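Protein induced by osmotic stress (Scheffersomyces stipitis CBS 6054, PDB 5YWL) probably catalyses the NADP-dependent interconversion of aldehydes or ketones and alcohols, including cinnamyl-type substrates, as a member of the dihydroflavonol-4-reductase subfamily. Local coordinates at residues A[191-196]-A[232-237]; A[238-243]-A[313-318]; A[260-265]-A[300-305]; A[14-19]-A[199-204]. The protein carries 1 engineered substitution. All coordinates share one frame; numbering follows the deposited sequence.

Interaction 1: residues A[191-196]-A[232-237]; sequences NPVYIF and TGTFID
Tyr-194, Ile-195 and Phe-196 run beside Phe-235, Ile-236 and Asp-237 as a short parallel ladder. Tyr-194 N gives a bent hydrogen bond to Thr-234 O (141°), Ile-236 N returns one of 3.0 Å to Tyr-194 O, and Phe-196 N reaches Ile-236 O at 169°, the straightest of the three. Short CA-H...O contacts fill the steps between, such as Ile-195 CA to Ile-236 O at 3.4 Å. On the face bearing the aromatic side chains, Phe-196 puts CD1 3.4 Å from CB of Phe-235, which meets the Phe-196 ring at its edge; the two rings are turned 65° to each other. On the other face, CG2 of Ile-236 lies 4.0 Å from CG1 of Ile-195. From the loop before the strand, Val-193 brings CG2 3.8 Å from CG2 of Ile-236 and presses CG1 tightly on OG1 of Thr-234, 3.0 Å away, a hydroxyl held in turn by Ser-262. Farther out, Phe-266 meets Phe-196, and Phe-318 meets Phe-235, edge-to-face, and Val-241 of helix 238-250 backs Ile-236. Strands 194-196 and 234-237, with helix 215-219 between them, make a beta-alpha-beta unit beside the main Rossmann sheet, and Ile-195 belongs to the NADP(+) site.

Interaction 2: residues A[238-243]-A[313-318]; sequences VRDVAK and FEYFDF
Arg-239, on the first turn of helix 238-250, lays its guanidinium flat on the ring of Phe-316. The planes are only 10° apart, and CZ stands 3.8 Å from the ring centroid, displaced toward the rim, so the stack is also a cation-pi contact. A bend at chi3 (-67°) folds the end of the arginine over the ring, and salt bridges to Asp-237 and Asp-324 fix its rotation. Asp-240 follows. Its OD2 takes the backbone N-H of Phe-316 on the syn lone pair, at 2.8 Å, while CG of the carboxylate lies in the plane of the Phe-316 ring, at its edge. Phe-316 is thus gripped by its backbone and by one face and an edge of its ring. The other oxygen, OD1, receives a water at 2.6 Å that also donates to Glu-314 O and accepts from Lys-243 NZ. CD1 of Tyr-315 comes up to CG of Asp-240, 3.6 Å away. One turn on, Lys-243 reaches over a face of Phe-313, its CE 3.9 Å from the ring centroid in a CH-pi contact and its NZ following at 4.8 Å as a cation-pi contact. That ammonium forms a long salt bridge with Asp-240, and together with the N-H of Phe-316 it would probably favour the ionised aspartate. Residues 313-318 join helix 305-311 to helix 318-330 and lie across the start of helix 238-250, whose Val-238 and Val-241 turn instead to helix 13-23; Tyr-315 and Phe-316 also touch the end of strand 234-237.

Interaction 3: residues A[260-265]-A[300-305]; sequences LLSNTR and KEWNDK
Leu-260 and Asp-304 bring the two backbones nearest, with CA atoms 5.9 Å apart; residues 260-261 end a strand of the main sheet, while 300-305 is an irregular loop leading into helix 305-311. No direct hydrogen bond crosses. Instead a water bridges Leu-260 O, Ser-262 N and OD2 of Asp-304, the carboxylate lying 2.7 Å from it, and CD2 of Leu-260 packs 4.1 Å from CB of Asp-304. The indole of Trp-302 lies across two polar side chains, Ser-262 near its six-membered ring and Arg-265 near its N-H end. OG of Ser-262, already hydrogen-bonded to Thr-234, lies 3.5 Å from CE3 of Trp-302, and NH1 of Arg-265 comes 3.4 Å from NE1 of the same indole, two donors that cannot bond. The guanidinium stands almost upright against the indole, 86° between planes. A bend at chi2 (-128°) turns the arginine toward the loop, where a second water joins its NE, 3.0 Å away, to Lys-300 O; NH2 is hydrogen-bonded to Leu-135 O. Putting an alanine at Trp-302 would probably open a gap over Ser-262 and Arg-265 and take away the packing beside NH1. Polar links here thus run through waters; the rest is van der Waals packing.

Interaction 4: residues A[14-19]-A[199-204]; sequences LAQQII and QAKDEE
The amide of Gln-16 and the carboxylate of Glu-204 meet with their planes 51° apart. NE2 donates to the anti lone pair of OE2 of Glu-204 at 3.1 Å, with the acceptor tilted 20° from the amide plane. CG of the glutamate sits before the fork of the amide, 3.4 Å from OE1 and about as far from NE2. The second amide, that of Gln-17, offers one face to Ala-200, whose CA and CB both lie 3.9 Å from its CD. Ala-200 also sets CB 3.7 Å from Gln-16 O on the helix backbone. Beyond CG the Gln-16 chain stays extended (chi2 -162°), which carries its amide out to the loop. There OE1 accepts from Tyr-46 and, weakly, from a water that takes the N-H of Lys-201, while NE2 has a further bond to Thr-11 O. A leucine in place of Gln-16 would probably leave OE2 of Glu-204 and the hydroxyl of Tyr-46 without their mate. NE2 of Gln-17 is held by Pro-198 O. Residues 199-204, after strand 194-196, thus lie against helix 13-23, with helix 36-46 packing on Ala-200, Lys-201 and Glu-204, and helix 238-250 touching Leu-14, Gln-17 and Ile-18.

In the fold
From the N terminus, helix 13-23 opens interaction 4, which closes some 180 residues later at 199-204. Before that closure residues 191-196 open interaction 1, closed at 232-237, so the two cross, and the chain leaving strand 194-196 goes straight on to pack on helix 13-23. Helix 238-250 follows directly and opens interaction 2. Within that long loop, interaction 3 opens at the edge strand of the main sheet and closes at 300-305, before interaction 2 closes at 313-318; interaction 3 is thus nested within interaction 2. Interactions 1, 2 and 3 touch one another, and Val-241 and Leu-14 join interaction 2 to interaction 4, whereas interactions 3 and 4 lie apart, centres about 25 Å from each other.

Interaction 1: residues A[191-196]-A[232-237]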
# COMPACT_ATOMS: atom_id res chain seq x y z
N ASN A 191 -7.34 -1.49 -1.41
CA ASN A 191 -7.36 -1.99 -0.05
C ASN A 191 -6.54 -3.27 0.07
O ASN A 191 -7.00 -4.34 -0.03
CB ASN A 191 -8.78 -2.16 0.56
CG ASN A 191 -9.58 -0.87 0.61
OD1 ASN A 191 -9.86 -0.31 -0.36
ND2 ASN A 191 -9.90 -0.42 1.80
N PRO A 192 -5.25 -3.10 0.20
CA PRO A 192 -4.32 -4.23 0.27
C PRO A 192 -4.19 -4.89 1.64
O PRO A 192 -4.36 -4.30 2.63
CB PRO A 192 -2.98 -3.64 -0.13
CG PRO A 192 -3.12 -2.21 0.08
CD PRO A 192 -4.55 -1.84 0.10
N VAL A 193 -3.81 -6.15 1.58
CA VAL A 193 -3.38 -6.96 2.70
C VAL A 193 -1.86 -6.85 2.98
O VAL A 193 -1.33 -5.86 2.70
CB VAL A 193 -3.85 -8.40 2.52
CG1 VAL A 193 -5.36 -8.48 2.46
CG2 VAL A 193 -3.15 -9.10 1.36
N TYR A 194 -1.21 -7.84 3.54
CA TYR A 194 0.24 -7.77 3.73
C TYR A 194 0.91 -7.74 2.35
O TYR A 194 0.72 -8.62 1.59
CB TYR A 194 0.79 -8.97 4.50
CG TYR A 194 0.32 -9.16 5.94
CD1 TYR A 194 -0.97 -9.53 6.23
CD2 TYR A 194 1.20 -8.96 7.02
CE1 TYR A 194 -1.38 -9.66 7.54
CE2 TYR A 194 0.79 -9.13 8.34
CZ TYR A 194 -0.50 -9.48 8.58
OH TYR A 194 -0.92 -9.62 9.85
N ILE A 195 1.71 -6.75 2.09
CA ILE A 195 2.39 -6.63 0.84
C ILE A 195 3.84 -7.21 0.83
O ILE A 195 4.64 -6.87 1.65
CB ILE A 195 2.39 -5.20 0.29
CG1 ILE A 195 0.99 -4.57 0.25
CG2 ILE A 195 3.04 -5.13 -1.06
CD1 ILE A 195 1.00 -3.17 -0.21
N PHE A 196 4.10 -8.07 -0.12
CA PHE A 196 5.37 -8.71 -0.40
C PHE A 196 5.79 -8.42 -1.83
O PHE A 196 5.01 -8.11 -2.66
CB PHE A 196 5.28 -10.22 -0.29
CG PHE A 196 5.09 -10.76 1.09
CD1 PHE A 196 3.87 -11.15 1.51
CD2 PHE A 196 6.15 -11.08 1.85
CE1 PHE A 196 3.65 -11.71 2.73
CE2 PHE A 196 5.97 -11.67 3.07
CZ PHE A 196 4.69 -11.95 3.52
N THR A 232 0.94 -14.37 10.48
CA THR A 232 -0.02 -15.03 9.59
C THR A 232 -1.15 -14.12 9.11
O THR A 232 -1.61 -13.27 9.84
CB THR A 232 -0.59 -16.29 10.23
OG1 THR A 232 -1.53 -16.90 9.36
CG2 THR A 232 -1.26 -15.96 11.49
N GLY A 233 -1.57 -14.30 7.87
CA GLY A 233 -2.59 -13.50 7.23
C GLY A 233 -2.64 -13.78 5.74
O GLY A 233 -2.11 -14.78 5.32
N THR A 234 -3.24 -12.88 4.98
CA THR A 234 -3.19 -12.92 3.53
C THR A 234 -2.12 -12.03 2.94
O THR A 234 -1.83 -11.02 3.45
CB THR A 234 -4.54 -12.61 2.84
OG1 THR A 234 -5.00 -11.33 3.18
CG2 THR A 234 -5.54 -13.55 3.17
N PHE A 235 -1.59 -12.43 1.83
CA PHE A 235 -0.60 -11.66 1.13
C PHE A 235 -1.17 -11.16 -0.20
O PHE A 235 -2.05 -11.74 -0.71
CB PHE A 235 0.74 -12.45 0.96
CG PHE A 235 1.05 -12.89 -0.46
CD1 PHE A 235 0.48 -13.99 -0.98
CD2 PHE A 235 1.76 -12.09 -1.28
CE1 PHE A 235 0.69 -14.35 -2.30
CE2 PHE A 235 1.98 -12.41 -2.58
CZ PHE A 235 1.45 -13.57 -3.09
N ILE A 236 -0.49 -10.17 -0.73
CA ILE A 236 -0.55 -9.71 -2.08
C ILE A 236 0.78 -9.16 -2.57
O ILE A 236 1.45 -8.56 -1.85
CB ILE A 236 -1.65 -8.60 -2.22
CG1 ILE A 236 -1.93 -8.25 -3.67
CG2 ILE A 236 -1.28 -7.37 -1.47
CD1 ILE A 236 -2.51 -9.32 -4.53
N ASP A 237 1.11 -9.37 -3.81
CA ASP A 237 2.35 -8.86 -4.40
C ASP A 237 2.27 -7.37 -4.71
O ASP A 237 1.32 -6.91 -5.24
CB ASP A 237 2.76 -9.64 -5.65
CG ASP A 237 4.17 -9.28 -6.14
OD1 ASP A 237 4.33 -8.31 -6.81
OD2 ASP A 237 5.04 -10.02 -5.84

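Interaction 2: residues A[238-243]-A[313-318]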
# COMPACT_ATOMS: atom_id res chain seq x y z
N VAL A 238 3.34 -6.67 -4.43
CA VAL A 238 3.38 -5.24 -4.65
C VAL A 238 3.09 -4.86 -6.11
O VAL A 238 2.57 -3.87 -6.36
CB VAL A 238 4.67 -4.58 -4.17
CG1 VAL A 238 5.87 -5.08 -4.93
CG2 VAL A 238 4.58 -3.10 -4.31
N ARG A 239 3.50 -5.70 -7.03
CA ARG A 239 3.24 -5.48 -8.43
C ARG A 239 1.73 -5.53 -8.78
O ARG A 239 1.27 -4.79 -9.54
CB ARG A 239 4.14 -6.38 -9.31
CG ARG A 239 5.66 -6.09 -9.17
CD ARG A 239 6.56 -7.25 -9.55
NE ARG A 239 6.47 -8.35 -8.67
CZ ARG A 239 7.21 -9.44 -8.73
NH1 ARG A 239 8.13 -9.56 -9.65
NH2 ARG A 239 7.06 -10.39 -7.86
N ASP A 240 1.03 -6.47 -8.18
CA ASP A 240 -0.41 -6.59 -8.28
C ASP A 240 -1.15 -5.40 -7.68
O ASP A 240 -2.05 -4.93 -8.24
CB ASP A 240 -0.89 -7.92 -7.71
CG ASP A 240 -0.35 -9.14 -8.50
OD1 ASP A 240 -0.23 -9.00 -9.69
OD2 ASP A 240 -0.02 -10.13 -7.91
N VAL A 241 -0.67 -4.91 -6.56
CA VAL A 241 -1.24 -3.73 -5.96
C VAL A 241 -1.09 -2.51 -6.90
O VAL A 241 -1.96 -1.74 -7.04
CB VAL A 241 -0.71 -3.44 -4.54
CG1 VAL A 241 -1.25 -2.15 -4.01
CG2 VAL A 241 -0.99 -4.57 -3.58
N ALA A 242 0.09 -2.42 -7.52
CA ALA A 242 0.38 -1.37 -8.43
C ALA A 242 -0.53 -1.42 -9.65
O ALA A 242 -1.08 -0.48 -9.98
CB ALA A 242 1.83 -1.37 -8.86
N LYS A 243 -0.69 -2.59 -10.20
CA LYS A 243 -1.57 -2.83 -11.29
C LYS A 243 -3.01 -2.52 -10.93
O LYS A 243 -3.68 -2.06 -11.72
CB LYS A 243 -1.43 -4.23 -11.82
CG LYS A 243 -0.39 -4.30 -12.90
CD LYS A 243 0.47 -5.52 -12.91
CE LYS A 243 -0.23 -6.84 -12.87
NZ LYS A 243 0.56 -7.94 -13.38
N PHE A 313 -6.77 -9.48 -14.23
CA PHE A 313 -5.52 -10.17 -14.34
C PHE A 313 -5.34 -11.16 -13.22
O PHE A 313 -6.01 -11.10 -12.25
CB PHE A 313 -4.37 -9.21 -14.46
CG PHE A 313 -4.22 -8.28 -13.34
CD1 PHE A 313 -3.63 -8.68 -12.18
CD2 PHE A 313 -4.66 -7.01 -13.43
CE1 PHE A 313 -3.45 -7.80 -11.15
CE2 PHE A 313 -4.52 -6.14 -12.42
CZ PHE A 313 -3.91 -6.54 -11.26
N GLU A 314 -4.43 -12.07 -13.39
CA GLU A 314 -4.12 -13.02 -12.34
C GLU A 314 -2.91 -12.57 -11.49
O GLU A 314 -2.05 -11.95 -11.97
CB GLU A 314 -3.95 -14.42 -12.89
CG GLU A 314 -5.23 -14.96 -13.48
CD GLU A 314 -6.31 -15.14 -12.42
OE1 GLU A 314 -6.24 -16.10 -11.64
OE2 GLU A 314 -7.17 -14.28 -12.32
N TYR A 315 -2.95 -12.87 -10.22
CA TYR A 315 -1.96 -12.45 -9.27
C TYR A 315 -0.62 -13.28 -9.28
O TYR A 315 -0.62 -14.42 -9.58
CB TYR A 315 -2.59 -12.48 -7.88
CG TYR A 315 -3.71 -11.49 -7.60
CD1 TYR A 315 -3.76 -10.29 -8.20
CD2 TYR A 315 -4.68 -11.77 -6.69
CE1 TYR A 315 -4.77 -9.39 -7.93
CE2 TYR A 315 -5.68 -10.89 -6.42
CZ TYR A 315 -5.72 -9.69 -7.01
OH TYR A 315 -6.70 -8.83 -6.74
N PHE A 316 0.47 -12.66 -8.89
CA PHE A 316 1.67 -13.39 -8.52
C PHE A 316 1.36 -14.37 -7.35
O PHE A 316 0.75 -14.01 -6.42
CB PHE A 316 2.74 -12.44 -8.04
CG PHE A 316 3.38 -11.67 -9.12
CD1 PHE A 316 2.83 -10.51 -9.56
CD2 PHE A 316 4.51 -12.12 -9.71
CE1 PHE A 316 3.44 -9.79 -10.54
CE2 PHE A 316 5.13 -11.40 -10.70
CZ PHE A 316 4.60 -10.23 -11.10
N ASP A 317 1.81 -15.59 -7.44
CA ASP A 317 1.78 -16.51 -6.32
C ASP A 317 2.81 -16.10 -5.22
O ASP A 317 3.69 -15.33 -5.44
CB ASP A 317 1.81 -18.00 -6.73
CG ASP A 317 3.24 -18.55 -7.06
OD1 ASP A 317 4.23 -17.93 -6.92
OD2 ASP A 317 3.36 -19.70 -7.44
N PHE A 318 2.64 -16.68 -4.05
CA PHE A 318 3.40 -16.37 -2.89
C PHE A 318 4.88 -16.69 -3.07
O PHE A 318 5.69 -15.89 -2.82
CB PHE A 318 2.85 -17.15 -1.74
CG PHE A 318 3.60 -16.95 -0.44
CD1 PHE A 318 3.43 -15.81 0.30
CD2 PHE A 318 4.43 -17.89 0.03
CE1 PHE A 318 4.06 -15.65 1.49
CE2 PHE A 318 5.10 -17.72 1.23
CZ PHE A 318 4.91 -16.58 1.95
O HOH W 1 0.12 -10.43 -11.80

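Interaction 3: residues A[260-265]-A[300-305]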
# COMPACT_ATOMS: atom_id res chain seq x y z
N LEU A 260 -10.45 -4.74 -3.15
CA LEU A 260 -9.87 -5.62 -2.18
C LEU A 260 -8.76 -6.40 -2.86
O LEU A 260 -9.00 -7.16 -3.74
CB LEU A 260 -10.92 -6.60 -1.67
CG LEU A 260 -10.53 -7.67 -0.67
CD1 LEU A 260 -9.86 -7.02 0.50
CD2 LEU A 260 -11.74 -8.43 -0.24
N LEU A 261 -7.56 -6.13 -2.44
CA LEU A 261 -6.40 -6.74 -2.97
C LEU A 261 -5.78 -7.72 -1.96
O LEU A 261 -5.03 -7.37 -1.10
CB LEU A 261 -5.39 -5.67 -3.40
CG LEU A 261 -5.33 -5.14 -4.82
CD1 LEU A 261 -4.67 -6.15 -5.76
CD2 LEU A 261 -6.71 -4.81 -5.27
N SER A 262 -6.18 -8.96 -2.12
CA SER A 262 -5.83 -10.04 -1.29
C SER A 262 -5.69 -11.32 -2.07
O SER A 262 -6.56 -11.66 -2.78
CB SER A 262 -6.88 -10.18 -0.18
OG SER A 262 -6.55 -11.09 0.78
N ASN A 263 -4.59 -12.03 -1.90
CA ASN A 263 -4.36 -13.31 -2.54
C ASN A 263 -4.44 -14.51 -1.57
O ASN A 263 -5.43 -14.73 -1.04
CB ASN A 263 -3.10 -13.32 -3.37
CG ASN A 263 -3.04 -14.46 -4.41
OD1 ASN A 263 -3.97 -15.18 -4.59
ND2 ASN A 263 -1.89 -14.61 -5.02
N THR A 264 -3.39 -15.23 -1.36
CA THR A 264 -3.40 -16.44 -0.54
C THR A 264 -2.94 -16.28 0.94
O THR A 264 -2.25 -15.38 1.27
CB THR A 264 -2.58 -17.55 -1.19
OG1 THR A 264 -1.30 -17.08 -1.45
CG2 THR A 264 -3.18 -18.02 -2.44
N ARG A 265 -3.34 -17.19 1.78
CA ARG A 265 -2.95 -17.23 3.16
C ARG A 265 -1.53 -17.77 3.36
O ARG A 265 -1.09 -18.60 2.63
CB ARG A 265 -3.93 -18.02 4.00
CG ARG A 265 -5.26 -17.38 4.18
CD ARG A 265 -5.64 -17.31 5.61
NE ARG A 265 -6.92 -16.70 5.68
CZ ARG A 265 -7.23 -15.73 6.48
NH1 ARG A 265 -8.40 -15.25 6.46
NH2 ARG A 265 -6.40 -15.28 7.32
N LYS A 300 -12.40 -19.76 5.16
CA LYS A 300 -13.33 -19.40 4.13
C LYS A 300 -12.70 -18.43 3.14
O LYS A 300 -12.06 -17.55 3.53
CB LYS A 300 -14.61 -18.88 4.70
CG LYS A 300 -15.41 -19.90 5.42
CD LYS A 300 -16.72 -19.29 5.84
CE LYS A 300 -17.41 -20.17 6.85
NZ LYS A 300 -18.80 -19.80 6.82
N GLU A 301 -12.88 -18.68 1.86
CA GLU A 301 -12.31 -17.81 0.89
C GLU A 301 -12.92 -16.40 0.99
O GLU A 301 -14.09 -16.26 1.11
CB GLU A 301 -12.47 -18.43 -0.47
CG GLU A 301 -11.91 -17.62 -1.60
CD GLU A 301 -11.88 -18.35 -2.96
OE1 GLU A 301 -12.70 -19.19 -3.23
OE2 GLU A 301 -11.05 -17.99 -3.76
N TRP A 302 -12.10 -15.39 0.98
CA TRP A 302 -12.59 -14.06 0.95
C TRP A 302 -13.25 -13.75 -0.39
O TRP A 302 -13.00 -14.36 -1.35
CB TRP A 302 -11.57 -13.00 1.35
CG TRP A 302 -11.12 -12.99 2.78
CD1 TRP A 302 -11.53 -13.81 3.76
CD2 TRP A 302 -10.18 -12.11 3.36
NE1 TRP A 302 -10.91 -13.50 4.91
CE2 TRP A 302 -10.05 -12.48 4.70
CE3 TRP A 302 -9.39 -11.10 2.87
CZ2 TRP A 302 -9.20 -11.85 5.55
CZ3 TRP A 302 -8.55 -10.49 3.71
CH2 TRP A 302 -8.45 -10.85 5.04
N ASN A 303 -14.19 -12.85 -0.31
CA ASN A 303 -14.93 -12.41 -1.45
C ASN A 303 -14.44 -11.17 -2.14
O ASN A 303 -14.92 -10.09 -1.90
CB ASN A 303 -16.40 -12.30 -1.14
CG ASN A 303 -17.21 -11.84 -2.33
OD1 ASN A 303 -16.80 -11.92 -3.45
ND2 ASN A 303 -18.32 -11.32 -2.04
N ASP A 304 -13.54 -11.38 -3.05
CA ASP A 304 -12.92 -10.38 -3.87
C ASP A 304 -13.33 -10.46 -5.30
O ASP A 304 -12.68 -9.94 -6.12
CB ASP A 304 -11.39 -10.40 -3.77
CG ASP A 304 -10.75 -11.65 -4.39
OD1 ASP A 304 -11.41 -12.63 -4.59
OD2 ASP A 304 -9.57 -11.61 -4.61
N LYS A 305 -14.42 -11.15 -5.56
CA LYS A 305 -14.82 -11.47 -6.91
C LYS A 305 -15.05 -10.24 -7.77
O LYS A 305 -14.61 -10.21 -8.86
CB LYS A 305 -16.03 -12.37 -6.94
CG LYS A 305 -15.88 -13.69 -6.25
CD LYS A 305 -17.04 -14.60 -6.53
CE LYS A 305 -18.37 -14.04 -6.00
NZ LYS A 305 -18.55 -13.61 -4.59
O HOH W 2 -7.97 -9.44 -4.47
O HOH W 3 -11.29 -16.88 6.20
O HOH W 4 -9.13 -16.76 3.59

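Interaction 4: residues A[14-19]-A[199-204]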
# COMPACT_ATOMS: atom_id res chain seq x y z
N LEU A 14 5.46 0.91 -2.28
CA LEU A 14 4.34 0.79 -3.22
C LEU A 14 4.33 1.89 -4.29
O LEU A 14 4.15 1.64 -5.39
CB LEU A 14 3.03 0.78 -2.49
CG LEU A 14 1.76 0.80 -3.35
CD1 LEU A 14 1.84 -0.27 -4.39
CD2 LEU A 14 0.52 0.59 -2.52
N ALA A 15 4.59 3.09 -3.87
CA ALA A 15 4.53 4.22 -4.70
C ALA A 15 5.51 4.11 -5.85
O ALA A 15 5.18 4.41 -6.93
CB ALA A 15 4.76 5.47 -3.92
N GLN A 16 6.70 3.63 -5.55
CA GLN A 16 7.74 3.43 -6.51
C GLN A 16 7.34 2.35 -7.49
O GLN A 16 7.52 2.53 -8.62
CB GLN A 16 9.10 3.20 -5.88
CG GLN A 16 9.81 4.43 -5.41
CD GLN A 16 11.30 4.19 -5.21
OE1 GLN A 16 11.98 3.91 -6.11
NE2 GLN A 16 11.75 4.34 -4.04
N GLN A 17 6.73 1.28 -7.03
CA GLN A 17 6.18 0.30 -7.91
C GLN A 17 5.07 0.83 -8.81
O GLN A 17 5.04 0.54 -9.95
CB GLN A 17 5.76 -0.94 -7.16
CG GLN A 17 6.90 -1.87 -6.78
CD GLN A 17 7.49 -2.66 -7.94
OE1 GLN A 17 7.33 -2.33 -9.04
NE2 GLN A 17 8.13 -3.68 -7.65
N ILE A 18 4.20 1.64 -8.27
CA ILE A 18 3.18 2.27 -9.03
C ILE A 18 3.80 3.20 -10.10
O ILE A 18 3.43 3.16 -11.23
CB ILE A 18 2.19 3.05 -8.14
CG1 ILE A 18 1.30 2.12 -7.36
CG2 ILE A 18 1.32 3.99 -8.95
CD1 ILE A 18 0.46 2.79 -6.33
N ILE A 19 4.77 4.00 -9.69
CA ILE A 19 5.43 4.94 -10.56
C ILE A 19 6.10 4.20 -11.71
O ILE A 19 5.96 4.61 -12.78
CB ILE A 19 6.44 5.83 -9.80
CG1 ILE A 19 5.74 6.89 -8.99
CG2 ILE A 19 7.47 6.49 -10.72
CD1 ILE A 19 6.53 7.37 -7.83
N GLN A 199 11.46 -4.59 -4.62
CA GLN A 199 11.41 -3.17 -4.82
C GLN A 199 11.58 -2.76 -6.30
O GLN A 199 12.16 -3.46 -7.06
CB GLN A 199 12.38 -2.46 -3.90
CG GLN A 199 12.28 -2.76 -2.40
CD GLN A 199 12.09 -1.51 -1.61
OE1 GLN A 199 10.98 -1.03 -1.38
NE2 GLN A 199 13.16 -0.94 -1.22
N ALA A 200 11.06 -1.62 -6.66
CA ALA A 200 11.05 -1.19 -8.03
C ALA A 200 12.47 -1.05 -8.65
O ALA A 200 12.66 -1.42 -9.73
CB ALA A 200 10.24 0.08 -8.22
N LYS A 201 13.40 -0.55 -7.86
CA LYS A 201 14.81 -0.41 -8.19
C LYS A 201 15.78 -1.04 -7.19
O LYS A 201 15.69 -0.89 -6.03
CB LYS A 201 15.22 1.03 -8.30
CG LYS A 201 14.33 1.91 -9.08
CD LYS A 201 14.41 1.58 -10.52
CE LYS A 201 14.28 2.82 -11.34
NZ LYS A 201 14.83 2.53 -12.66
N ASP A 202 16.77 -1.65 -7.74
CA ASP A 202 17.81 -2.24 -6.98
C ASP A 202 18.49 -1.23 -6.12
O ASP A 202 18.72 -1.46 -4.99
CB ASP A 202 18.78 -2.87 -7.94
CG ASP A 202 18.24 -4.14 -8.57
OD1 ASP A 202 17.22 -4.68 -8.11
OD2 ASP A 202 18.84 -4.57 -9.52
N GLU A 203 18.69 -0.06 -6.64
CA GLU A 203 19.41 0.99 -5.95
C GLU A 203 18.73 1.38 -4.67
O GLU A 203 19.37 1.74 -3.75
CB GLU A 203 19.57 2.20 -6.82
CG GLU A 203 20.10 1.95 -8.21
CD GLU A 203 19.12 1.26 -9.11
OE1 GLU A 203 18.29 0.48 -8.64
OE2 GLU A 203 19.20 1.50 -10.31
N GLU A 204 17.40 1.24 -4.65
CA GLU A 204 16.61 1.52 -3.50
C GLU A 204 16.72 0.50 -2.37
O GLU A 204 16.32 0.79 -1.27
CB GLU A 204 15.15 1.82 -3.88
CG GLU A 204 14.98 3.06 -4.72
CD GLU A 204 15.47 4.32 -4.04
OE1 GLU A 204 16.65 4.60 -4.13
OE2 GLU A 204 14.72 5.01 -3.40
O HOH W 5 12.24 1.14 -5.69